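Periplasmic cell division protein (SufI) (Aquifex aeolicus, PDB 6SYY) probably acts as a multicopper oxidase of the laccase type, with a mononuclear copper site and a three-copper cluster. Local coordinates at residues G411-W414 with E415-Y418; D242-R245 with K246-F250; F431-N434 with N435-V439. All blocks are in the same frame, centred on the assembly; numbering follows the deposited sequence.

Contact 1 of 3, residues G411-W414 with E415-Y418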
ATOM      1  N   GLY A 411      -2.337  19.699 -15.959  1.00 29.15           N
ATOM      2  CA  GLY A 411      -2.220  21.125 -15.711  1.00 40.09           C
ATOM      3  C   GLY A 411      -2.837  21.621 -14.422  1.00 33.34           C
ATOM      4  O   GLY A 411      -2.821  22.829 -14.172  1.00 42.39           O
ATOM      5  N   GLU A 412      -3.364  20.733 -13.583  1.00 33.81           N
ATOM      6  CA  GLU A 412      -4.119  21.131 -12.407  1.00 25.46           C
ATOM      7  C   GLU A 412      -3.534  20.513 -11.144  1.00 36.24           C
ATOM      8  O   GLU A 412      -2.919  19.442 -11.180  1.00 31.22           O
ATOM      9  CB  GLU A 412      -5.589  20.725 -12.540  1.00 27.58           C
ATOM     10  CG  GLU A 412      -6.253  21.250 -13.793  1.00 58.21           C
ATOM     11  CD  GLU A 412      -7.762  21.281 -13.680  1.00 46.16           C
ATOM     12  OE1 GLU A 412      -8.343  20.257 -13.268  1.00 36.07           O
ATOM     13  OE2 GLU A 412      -8.364  22.329 -13.999  1.00 61.65           O
ATOM     14  N   THR A 413      -3.728  21.203 -10.028  1.00 35.21           N
ATOM     15  CA  THR A 413      -3.479  20.651  -8.706  1.00 21.42           C
ATOM     16  C   THR A 413      -4.785  20.646  -7.924  1.00 30.58           C
ATOM     17  O   THR A 413      -5.815  21.149  -8.383  1.00 28.14           O
ATOM     18  CB  THR A 413      -2.412  21.445  -7.934  1.00 35.54           C
ATOM     19  OG1 THR A 413      -2.960  22.698  -7.500  1.00 33.79           O
ATOM     20  CG2 THR A 413      -1.185  21.696  -8.802  1.00 28.38           C
ATOM     21  N   TRP A 414      -4.726  20.055  -6.731  1.00 26.96           N
ATOM     22  CA  TRP A 414      -5.889  20.035  -5.851  1.00 23.85           C
ATOM     23  C   TRP A 414      -6.401  21.448  -5.599  1.00 27.25           C
ATOM     24  O   TRP A 414      -7.613  21.689  -5.599  1.00 26.40           O
ATOM     25  CB  TRP A 414      -5.524  19.334  -4.539  1.00 20.62           C
ATOM     26  CG  TRP A 414      -6.687  19.033  -3.634  1.00 27.74           C
ATOM     27  CD1 TRP A 414      -6.955  19.609  -2.425  1.00 24.10           C
ATOM     28  CD2 TRP A 414      -7.731  18.074  -3.859  1.00 30.04           C
ATOM     29  NE1 TRP A 414      -8.100  19.071  -1.886  1.00 28.20           N
ATOM     30  CE2 TRP A 414      -8.596  18.129  -2.748  1.00 33.26           C
ATOM     31  CE3 TRP A 414      -8.019  17.178  -4.895  1.00 37.47           C
ATOM     32  CZ2 TRP A 414      -9.730  17.322  -2.642  1.00 33.88           C
ATOM     33  CZ3 TRP A 414      -9.149  16.378  -4.790  1.00 28.05           C
ATOM     34  CH2 TRP A 414      -9.989  16.455  -3.672  1.00 28.87           C
ATOM     35  N   GLU A 415      -5.488  22.403  -5.429  1.00 31.09           N
ATOM     36  CA  GLU A 415      -5.853  23.785  -5.139  1.00 27.31           C
ATOM     37  C   GLU A 415      -6.460  24.506  -6.335  1.00 36.56           C
ATOM     38  O   GLU A 415      -6.759  25.700  -6.222  1.00 39.70           O
ATOM     39  CB  GLU A 415      -4.624  24.552  -4.642  1.00 37.98           C
ATOM     40  CG  GLU A 415      -3.550  23.676  -4.000  1.00 54.96           C
ATOM     41  CD  GLU A 415      -4.040  22.944  -2.761  1.00 91.21           C
ATOM     42  OE1 GLU A 415      -4.960  23.457  -2.090  1.00 73.47           O
ATOM     43  OE2 GLU A 415      -3.506  21.853  -2.462  1.00100.13           O
ATOM     44  N   ASP A 416      -6.645  23.829  -7.463  1.00 37.87           N
ATOM     45  CA  ASP A 416      -7.221  24.432  -8.667  1.00 32.30           C
ATOM     46  C   ASP A 416      -8.707  24.111  -8.793  1.00 35.85           C
ATOM     47  O   ASP A 416      -9.173  23.634  -9.825  1.00 52.91           O
ATOM     48  CB  ASP A 416      -6.457  23.967  -9.902  1.00 34.31           C
ATOM     49  CG  ASP A 416      -5.073  24.578  -9.996  1.00 28.24           C
ATOM     50  OD1 ASP A 416      -4.963  25.821  -9.979  1.00 39.07           O
ATOM     51  OD2 ASP A 416      -4.091  23.815 -10.076  1.00 36.71           O
ATOM     52  N   GLY A 417      -9.470  24.364  -7.731  1.00 34.05           N
ATOM     53  CA  GLY A 417     -10.907  24.201  -7.752  1.00 48.10           C
ATOM     54  C   GLY A 417     -11.428  22.977  -7.031  1.00 32.24           C
ATOM     55  O   GLY A 417     -12.641  22.884  -6.805  1.00 51.13           O
ATOM     56  N   TYR A 418     -10.556  22.039  -6.664  1.00 27.85           N
ATOM     57  CA  TYR A 418     -10.986  20.814  -6.003  1.00 30.65           C
ATOM     58  C   TYR A 418     -11.067  20.942  -4.486  1.00 33.58           C
ATOM     59  O   TYR A 418     -11.849  20.224  -3.854  1.00 30.31           O
ATOM     60  CB  TYR A 418     -10.028  19.664  -6.343  1.00 29.53           C
ATOM     61  CG  TYR A 418      -9.925  19.334  -7.814  1.00 29.91           C
ATOM     62  CD1 TYR A 418      -8.970  19.945  -8.621  1.00 26.23           C
ATOM     63  CD2 TYR A 418     -10.772  18.401  -8.394  1.00 32.29           C
ATOM     64  CE1 TYR A 418      -8.875  19.640  -9.966  1.00 35.66           C
ATOM     65  CE2 TYR A 418     -10.683  18.089  -9.737  1.00 27.69           C
ATOM     66  CZ  TYR A 418      -9.735  18.710 -10.517  1.00 29.53           C
ATOM     67  OH  TYR A 418      -9.654  18.396 -11.854  1.00 36.24           O
TER
HETATM   68  O   HOH W   1      -1.516  24.661 -11.732  1.00 47.13           O

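Contact 2 of 3, residues D242-R245 with K246-F250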
ATOM      1  N   ASP A 242      14.119 -15.533  12.656  1.00 23.58           N
ATOM      2  CA  ASP A 242      14.452 -16.935  12.465  1.00 23.82           C
ATOM      3  C   ASP A 242      13.377 -17.601  11.621  1.00 39.94           C
ATOM      4  O   ASP A 242      12.180 -17.367  11.815  1.00 38.05           O
ATOM      5  CB  ASP A 242      14.573 -17.663  13.802  1.00 25.29           C
ATOM      6  CG  ASP A 242      15.709 -17.142  14.654  1.00 36.17           C
ATOM      7  OD1 ASP A 242      16.388 -16.179  14.245  1.00 30.81           O
ATOM      8  OD2 ASP A 242      15.922 -17.708  15.742  1.00 34.95           O
ATOM      9  N   VAL A 243      13.811 -18.428  10.674  1.00 28.55           N
ATOM     10  CA  VAL A 243      12.902 -19.174   9.820  1.00 32.51           C
ATOM     11  C   VAL A 243      13.323 -20.634   9.824  1.00 29.10           C
ATOM     12  O   VAL A 243      14.451 -20.983  10.176  1.00 27.48           O
ATOM     13  CB  VAL A 243      12.868 -18.635   8.374  1.00 25.30           C
ATOM     14  CG1 VAL A 243      12.480 -17.162   8.361  1.00 29.02           C
ATOM     15  CG2 VAL A 243      14.211 -18.847   7.701  1.00 22.48           C
ATOM     16  N   GLU A 244      12.389 -21.490   9.432  1.00 37.12           N
ATOM     17  CA  GLU A 244      12.655 -22.901   9.212  1.00 38.95           C
ATOM     18  C   GLU A 244      12.715 -23.175   7.711  1.00 35.36           C
ATOM     19  O   GLU A 244      12.353 -22.333   6.887  1.00 36.87           O
ATOM     20  CB  GLU A 244      11.577 -23.756   9.884  1.00 28.49           C
ATOM     21  CG  GLU A 244      11.145 -23.215  11.235  1.00 38.95           C
ATOM     22  CD  GLU A 244      10.050 -24.043  11.874  1.00 53.64           C
ATOM     23  OE1 GLU A 244       9.837 -25.191  11.429  1.00 63.26           O
ATOM     24  OE2 GLU A 244       9.398 -23.544  12.816  1.00 88.00           O
ATOM     25  N   ARG A 245      13.191 -24.370   7.356  1.00 28.99           N
ATOM     26  CA  ARG A 245      13.225 -24.776   5.950  1.00 23.46           C
ATOM     27  C   ARG A 245      11.789 -25.070   5.518  1.00 25.76           C
ATOM     28  O   ARG A 245      11.314 -26.207   5.515  1.00 24.04           O
ATOM     29  CB  ARG A 245      14.156 -25.967   5.742  1.00 27.15           C
ATOM     30  CG  ARG A 245      15.633 -25.606   5.884  1.00 24.92           C
ATOM     31  CD  ARG A 245      16.559 -26.751   5.495  1.00 26.15           C
ATOM     32  NE  ARG A 245      16.507 -27.047   4.065  1.00 29.21           N
ATOM     33  CZ  ARG A 245      15.962 -28.143   3.544  1.00 28.86           C
ATOM     34  NH1 ARG A 245      15.420 -29.058   4.334  1.00 30.01           N
ATOM     35  NH2 ARG A 245      15.965 -28.327   2.231  1.00 29.49           N
ATOM     36  N   LYS A 246      11.077 -24.000   5.174  1.00 24.54           N
ATOM     37  CA  LYS A 246       9.663 -24.068   4.833  1.00 46.91           C
ATOM     38  C   LYS A 246       9.377 -23.001   3.786  1.00 29.40           C
ATOM     39  O   LYS A 246      10.221 -22.151   3.486  1.00 28.47           O
ATOM     40  CB  LYS A 246       8.763 -23.863   6.069  1.00 22.60           C
ATOM     41  CG  LYS A 246       8.817 -24.980   7.103  1.00 60.45           C
ATOM     42  CD  LYS A 246       7.643 -24.929   8.075  1.00 48.30           C
ATOM     43  CE  LYS A 246       7.825 -23.854   9.127  1.00 53.33           C
ATOM     44  NZ  LYS A 246       6.727 -23.879  10.136  1.00 59.20           N
ATOM     45  N   ILE A 247       8.174 -23.050   3.225  1.00 26.84           N
ATOM     46  CA  ILE A 247       7.679 -21.941   2.420  1.00 32.40           C
ATOM     47  C   ILE A 247       7.072 -20.901   3.349  1.00 41.70           C
ATOM     48  O   ILE A 247       6.234 -21.224   4.199  1.00 28.70           O
ATOM     49  CB  ILE A 247       6.649 -22.423   1.387  1.00 28.96           C
ATOM     50  CG1 ILE A 247       7.324 -23.307   0.332  1.00 24.16           C
ATOM     51  CG2 ILE A 247       5.932 -21.221   0.761  1.00 22.36           C
ATOM     52  CD1 ILE A 247       6.350 -24.037  -0.576  1.00 26.15           C
ATOM     53  N   TYR A 248       7.512 -19.654   3.203  1.00 29.61           N
ATOM     54  CA  TYR A 248       6.943 -18.525   3.925  1.00 35.23           C
ATOM     55  C   TYR A 248       6.250 -17.592   2.946  1.00 31.60           C
ATOM     56  O   TYR A 248       6.739 -17.361   1.836  1.00 31.57           O
ATOM     57  CB  TYR A 248       8.014 -17.747   4.693  1.00 23.59           C
ATOM     58  CG  TYR A 248       8.457 -18.400   5.977  1.00 24.50           C
ATOM     59  CD1 TYR A 248       9.231 -19.553   5.958  1.00 24.24           C
ATOM     60  CD2 TYR A 248       8.110 -17.861   7.210  1.00 25.07           C
ATOM     61  CE1 TYR A 248       9.640 -20.159   7.132  1.00 28.12           C
ATOM     62  CE2 TYR A 248       8.514 -18.459   8.392  1.00 32.76           C
ATOM     63  CZ  TYR A 248       9.280 -19.609   8.345  1.00 43.62           C
ATOM     64  OH  TYR A 248       9.694 -20.215   9.509  1.00 39.12           O
ATOM     65  N   ARG A 249       5.108 -17.062   3.359  1.00 26.96           N
ATOM     66  CA  ARG A 249       4.450 -15.991   2.631  1.00 19.58           C
ATOM     67  C   ARG A 249       4.759 -14.673   3.325  1.00 31.86           C
ATOM     68  O   ARG A 249       4.549 -14.542   4.536  1.00 27.15           O
ATOM     69  CB  ARG A 249       2.941 -16.214   2.567  1.00 37.27           C
ATOM     70  CG  ARG A 249       2.175 -15.032   2.014  1.00 39.20           C
ATOM     71  CD  ARG A 249       0.707 -15.351   1.947  1.00 37.20           C
ATOM     72  NE  ARG A 249      -0.031 -14.358   1.179  1.00 24.92           N
ATOM     73  CZ  ARG A 249      -1.274 -14.542   0.752  1.00 28.91           C
ATOM     74  NH1 ARG A 249      -1.899 -15.684   1.020  1.00 28.78           N
ATOM     75  NH2 ARG A 249      -1.889 -13.594   0.060  1.00 25.66           N
ATOM     76  N   PHE A 250       5.269 -13.709   2.567  1.00 28.81           N
ATOM     77  CA  PHE A 250       5.513 -12.369   3.083  1.00 30.82           C
ATOM     78  C   PHE A 250       4.633 -11.383   2.331  1.00 29.20           C
ATOM     79  O   PHE A 250       4.662 -11.330   1.096  1.00 31.08           O
ATOM     80  CB  PHE A 250       6.987 -11.986   2.963  1.00 21.66           C
ATOM     81  CG  PHE A 250       7.904 -12.885   3.734  1.00 26.42           C
ATOM     82  CD1 PHE A 250       7.985 -12.791   5.114  1.00 24.30           C
ATOM     83  CD2 PHE A 250       8.679 -13.829   3.083  1.00 23.86           C
ATOM     84  CE1 PHE A 250       8.825 -13.622   5.831  1.00 51.45           C
ATOM     85  CE2 PHE A 250       9.520 -14.663   3.794  1.00 26.01           C
ATOM     86  CZ  PHE A 250       9.594 -14.561   5.169  1.00 35.17           C
TER

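Contact 3 of 3, residues F431-N434 with N435-V439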
ATOM      1  N   PHE A 431     -12.443  14.273 -14.786  1.00 32.30           N
ATOM      2  CA  PHE A 431     -13.212  13.646 -15.845  1.00 27.66           C
ATOM      3  C   PHE A 431     -14.343  12.863 -15.200  1.00 30.16           C
ATOM      4  O   PHE A 431     -14.323  12.578 -13.999  1.00 24.22           O
ATOM      5  CB  PHE A 431     -12.343  12.732 -16.726  1.00 31.69           C
ATOM      6  CG  PHE A 431     -11.752  11.563 -15.992  1.00 33.24           C
ATOM      7  CD1 PHE A 431     -10.528  11.677 -15.355  1.00 26.76           C
ATOM      8  CD2 PHE A 431     -12.419  10.351 -15.940  1.00 31.06           C
ATOM      9  CE1 PHE A 431      -9.983  10.609 -14.675  1.00 27.01           C
ATOM     10  CE2 PHE A 431     -11.879   9.277 -15.258  1.00 40.88           C
ATOM     11  CZ  PHE A 431     -10.659   9.407 -14.627  1.00 33.27           C
ATOM     12  N   GLU A 432     -15.331  12.516 -16.016  1.00 34.46           N
ATOM     13  CA  GLU A 432     -16.532  11.841 -15.555  1.00 25.93           C
ATOM     14  C   GLU A 432     -16.808  10.645 -16.451  1.00 33.97           C
ATOM     15  O   GLU A 432     -16.607  10.713 -17.667  1.00 40.50           O
ATOM     16  CB  GLU A 432     -17.725  12.803 -15.555  1.00 32.70           C
ATOM     17  CG  GLU A 432     -19.033  12.210 -15.080  1.00 46.07           C
ATOM     18  CD  GLU A 432     -20.129  13.251 -14.995  1.00 71.95           C
ATOM     19  OE1 GLU A 432     -19.802  14.456 -15.008  1.00 52.32           O
ATOM     20  OE2 GLU A 432     -21.314  12.869 -14.922  1.00 64.62           O
ATOM     21  N   GLN A 433     -17.260   9.547 -15.846  1.00 38.46           N
ATOM     22  CA  GLN A 433     -17.595   8.332 -16.572  1.00 45.97           C
ATOM     23  C   GLN A 433     -18.963   7.830 -16.125  1.00 50.31           C
ATOM     24  O   GLN A 433     -19.444   8.153 -15.035  1.00 38.64           O
ATOM     25  CB  GLN A 433     -16.540   7.231 -16.356  1.00 26.80           C
ATOM     26  CG  GLN A 433     -15.121   7.638 -16.716  1.00 35.04           C
ATOM     27  CD  GLN A 433     -14.941   7.894 -18.201  1.00 38.41           C
ATOM     28  OE1 GLN A 433     -15.763   7.480 -19.020  1.00 39.26           O
ATOM     29  NE2 GLN A 433     -13.862   8.581 -18.554  1.00 38.76           N
ATOM     30  N   ASN A 434     -19.593   7.042 -16.987  1.00 29.54           N
ATOM     31  CA  ASN A 434     -20.821   6.357 -16.625  1.00 28.80           C
ATOM     32  C   ASN A 434     -20.493   5.023 -15.972  1.00 35.90           C
ATOM     33  O   ASN A 434     -19.464   4.407 -16.262  1.00 36.88           O
ATOM     34  CB  ASN A 434     -21.701   6.132 -17.852  1.00 30.35           C
ATOM     35  CG  ASN A 434     -22.377   7.395 -18.315  1.00 43.48           C
ATOM     36  OD1 ASN A 434     -22.770   8.230 -17.502  1.00 42.94           O
ATOM     37  ND2 ASN A 434     -22.517   7.547 -19.628  1.00 42.84           N
ATOM     38  N   ASN A 435     -21.375   4.588 -15.075  1.00 44.99           N
ATOM     39  CA  ASN A 435     -21.190   3.307 -14.406  1.00 33.80           C
ATOM     40  C   ASN A 435     -21.112   2.185 -15.435  1.00 43.98           C
ATOM     41  O   ASN A 435     -21.972   2.066 -16.313  1.00 40.50           O
ATOM     42  CB  ASN A 435     -22.336   3.058 -13.424  1.00 42.76           C
ATOM     43  CG  ASN A 435     -22.076   1.875 -12.512  1.00 57.93           C
ATOM     44  OD1 ASN A 435     -21.001   1.277 -12.541  1.00 35.22           O
ATOM     45  ND2 ASN A 435     -23.061   1.539 -11.686  1.00 40.05           N
ATOM     46  N   GLY A 436     -20.064   1.372 -15.336  1.00 29.63           N
ATOM     47  CA  GLY A 436     -19.828   0.308 -16.285  1.00 50.51           C
ATOM     48  C   GLY A 436     -18.895   0.657 -17.425  1.00 45.30           C
ATOM     49  O   GLY A 436     -18.547  -0.234 -18.209  1.00 45.97           O
ATOM     50  N   ASP A 437     -18.482   1.918 -17.549  1.00 38.99           N
ATOM     51  CA  ASP A 437     -17.546   2.295 -18.598  1.00 30.68           C
ATOM     52  C   ASP A 437     -16.212   1.595 -18.400  1.00 40.76           C
ATOM     53  O   ASP A 437     -15.685   1.536 -17.285  1.00 25.23           O
ATOM     54  CB  ASP A 437     -17.329   3.811 -18.608  1.00 39.16           C
ATOM     55  CG  ASP A 437     -18.478   4.568 -19.247  1.00 33.46           C
ATOM     56  OD1 ASP A 437     -19.446   3.921 -19.698  1.00 54.77           O
ATOM     57  OD2 ASP A 437     -18.412   5.814 -19.295  1.00 38.52           O
ATOM     58  N   VAL A 438     -15.669   1.059 -19.485  1.00 26.80           N
ATOM     59  CA  VAL A 438     -14.273   0.650 -19.522  1.00 31.42           C
ATOM     60  C   VAL A 438     -13.456   1.834 -20.008  1.00 25.61           C
ATOM     61  O   VAL A 438     -13.769   2.435 -21.043  1.00 28.40           O
ATOM     62  CB  VAL A 438     -14.073  -0.575 -20.427  1.00 33.20           C
ATOM     63  CG1 VAL A 438     -12.605  -0.978 -20.438  1.00 25.95           C
ATOM     64  CG2 VAL A 438     -14.937  -1.727 -19.948  1.00 33.33           C
ATOM     65  N   VAL A 439     -12.423   2.188 -19.251  1.00 42.37           N
ATOM     66  CA  VAL A 439     -11.574   3.332 -19.554  1.00 28.54           C
ATOM     67  C   VAL A 439     -10.128   2.867 -19.578  1.00 29.39           C
ATOM     68  O   VAL A 439      -9.688   2.137 -18.683  1.00 33.46           O
ATOM     69  CB  VAL A 439     -11.754   4.467 -18.526  1.00 36.80           C
ATOM     70  CG1 VAL A 439     -10.903   5.670 -18.910  1.00 39.30           C
ATOM     71  CG2 VAL A 439     -13.219   4.855 -18.416  1.00 39.26           C
TER
HETATM   72  O   HOH W   2     -20.049   6.637 -21.636  1.00 57.18           O

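Contact 1 of 3, residues G411-W414 with E415-Y418
Y418 and E412 meet through their polar ends: the phenol OH donates to OE1 of E412 at 2.7 Å, nearly along the carboxylate C-O axis, with the carboxylate plane turned 89° from the ring. The other end of the tyrosine side chain serves W414. Y418 CB sits over one face of the indole, 3.7 Å from the centroid of its six-membered ring, a CH-pi contact. The two rings themselves are almost parallel, 15° apart, but slid so far that they barely overlap.

Between these flanks a type I beta turn runs from T413 to D416, closed by D416 N donating to T413 O (3.0 Å). The aspartate returns the grip. Its OD2 takes T413 N at 2.6 Å through the anti lone pair, and T413 OG1, 3.0 Å from the same OD2, approaches from above the carboxylate plane. The threonine reaches it because OG1 is tucked between its own backbone N and carbonyl carbon (chi1 73°). A water adds a further donor to OD2.

Outside the turn, K428 binds E412 OE2 in a salt bridge and D416 O by a hydrogen bond, while W414 meets the ring of H163. The tryptophan side chain lies about 10 Å from a bound copper ion, so this loop of the C-terminal cupredoxin-like domain lies near the cluster, outside the ligand shell. With two protein donors and a water converging on one oxygen, D416 is probably favoured as a carboxylate, and its anchoring of T413 probably helps to set how the turn presents W414 and Y418.

Contact 2 of 3, residues D242-R245 with K246-F250
V243 and Y248 face each other across an inverse gamma turn centred on R245, which links two strands of a cupredoxin-like domain. Strands 242-244 and 247-250 run at 133° to one another with their axes 8.4 Å apart, and V243 and Y248 meet between them. CG1 of the valine lies over one face of the tyrosine ring, 4.2 Å from its centroid and toward the rim, and V243 CB touches Y248 CZ at 3.7 Å.

The phenol goes further and meets the backbone: E244 N donates to Y248 OH at 3.0 Å, in a nearly straight bond (163°). Carbonyl E244 O comes to the ring edge and also accepts a weak bond from K246 N, the link that closes the gamma turn. On the outer side E244 and K246 lie alongside each other and point the same way.

A second shell holds each half. V243 bonds through its backbone to R367 and T369 of strand 361-370, whereas K246 and Y248 make backbone bonds to F307 and V305 respectively, and the F307 ring also meets Y248. At the bend, the guanidinium of R245 pairs with D371 and bonds to the carbonyls of R308 and A310. The turn thus passes the chain from one strand partner to another. The lysine chain bends about its CG-CD bond (chi3 -77°), leaving NZ of K246 3.6 Å from E244 OE1, a long salt bridge.

Contact 3 of 3, residues F431-N434 with N435-V439
D437 folds back onto N434 across a type II beta turn that carries the chain from strand 432-433 to strand 437-445, between the two sheets of the C-terminal cupredoxin-like domain. The tight part is the turn itself. D437 N donates to N434 O at 3.0 Å, and the aspartate OD2 accepts N434 N at 2.9 Å from above the carboxylate plane, so backbone and side chain of one residue both bind the other's peptide groups. The side chain can do this because D437 CG sits beside its own backbone N, opposite the carbonyl carbon (chi1 -77°). G436 fills the third position at positive phi (95°), where a side chain would jam against the preceding carbonyl. With an alanine in place of D437 the carboxylate is gone, and N434 N would probably lose its acceptor, the start of the turn becoming freer to shift.

Inward, Q433 and V439 approach from opposite directions, with Q433 CG 3.8 Å from V439 CG2; strand 394-402 packs on the glutamine as well. The outer side is looser. N434 is exposed, and its amide is steadied by N526 through OD1, while N435 OD1 accepts a hydrogen bond from H497 N. Here solvent joins the two halves: one water donates to D437 OD2 at 3.0 Å and accepts only a weak bond from N434 ND2, 3.3 Å away.

How the contacts relate
Along the chain contact 2 comes first, then contact 1, then contact 3. Contacts 1 and 3 belong to the C-terminal copper-binding range, 21 Å apart between centres and about 6 Å between nearest atoms, without touching. Strand 520-525 connects them: W414 and Y418 pack on it, and strand 432-433, which leads into the turn of contact 3, pairs with it in parallel. Contact 2 lies in an earlier cupredoxin-like region on the other side of the chain's centre, centre to centre about 47 Å from contact 1 and 43 Å from contact 3. Local turns thus recur in separate domains of a probable oxidase; only in contact 1 does a side chain, W414, come within about 10 Å of copper.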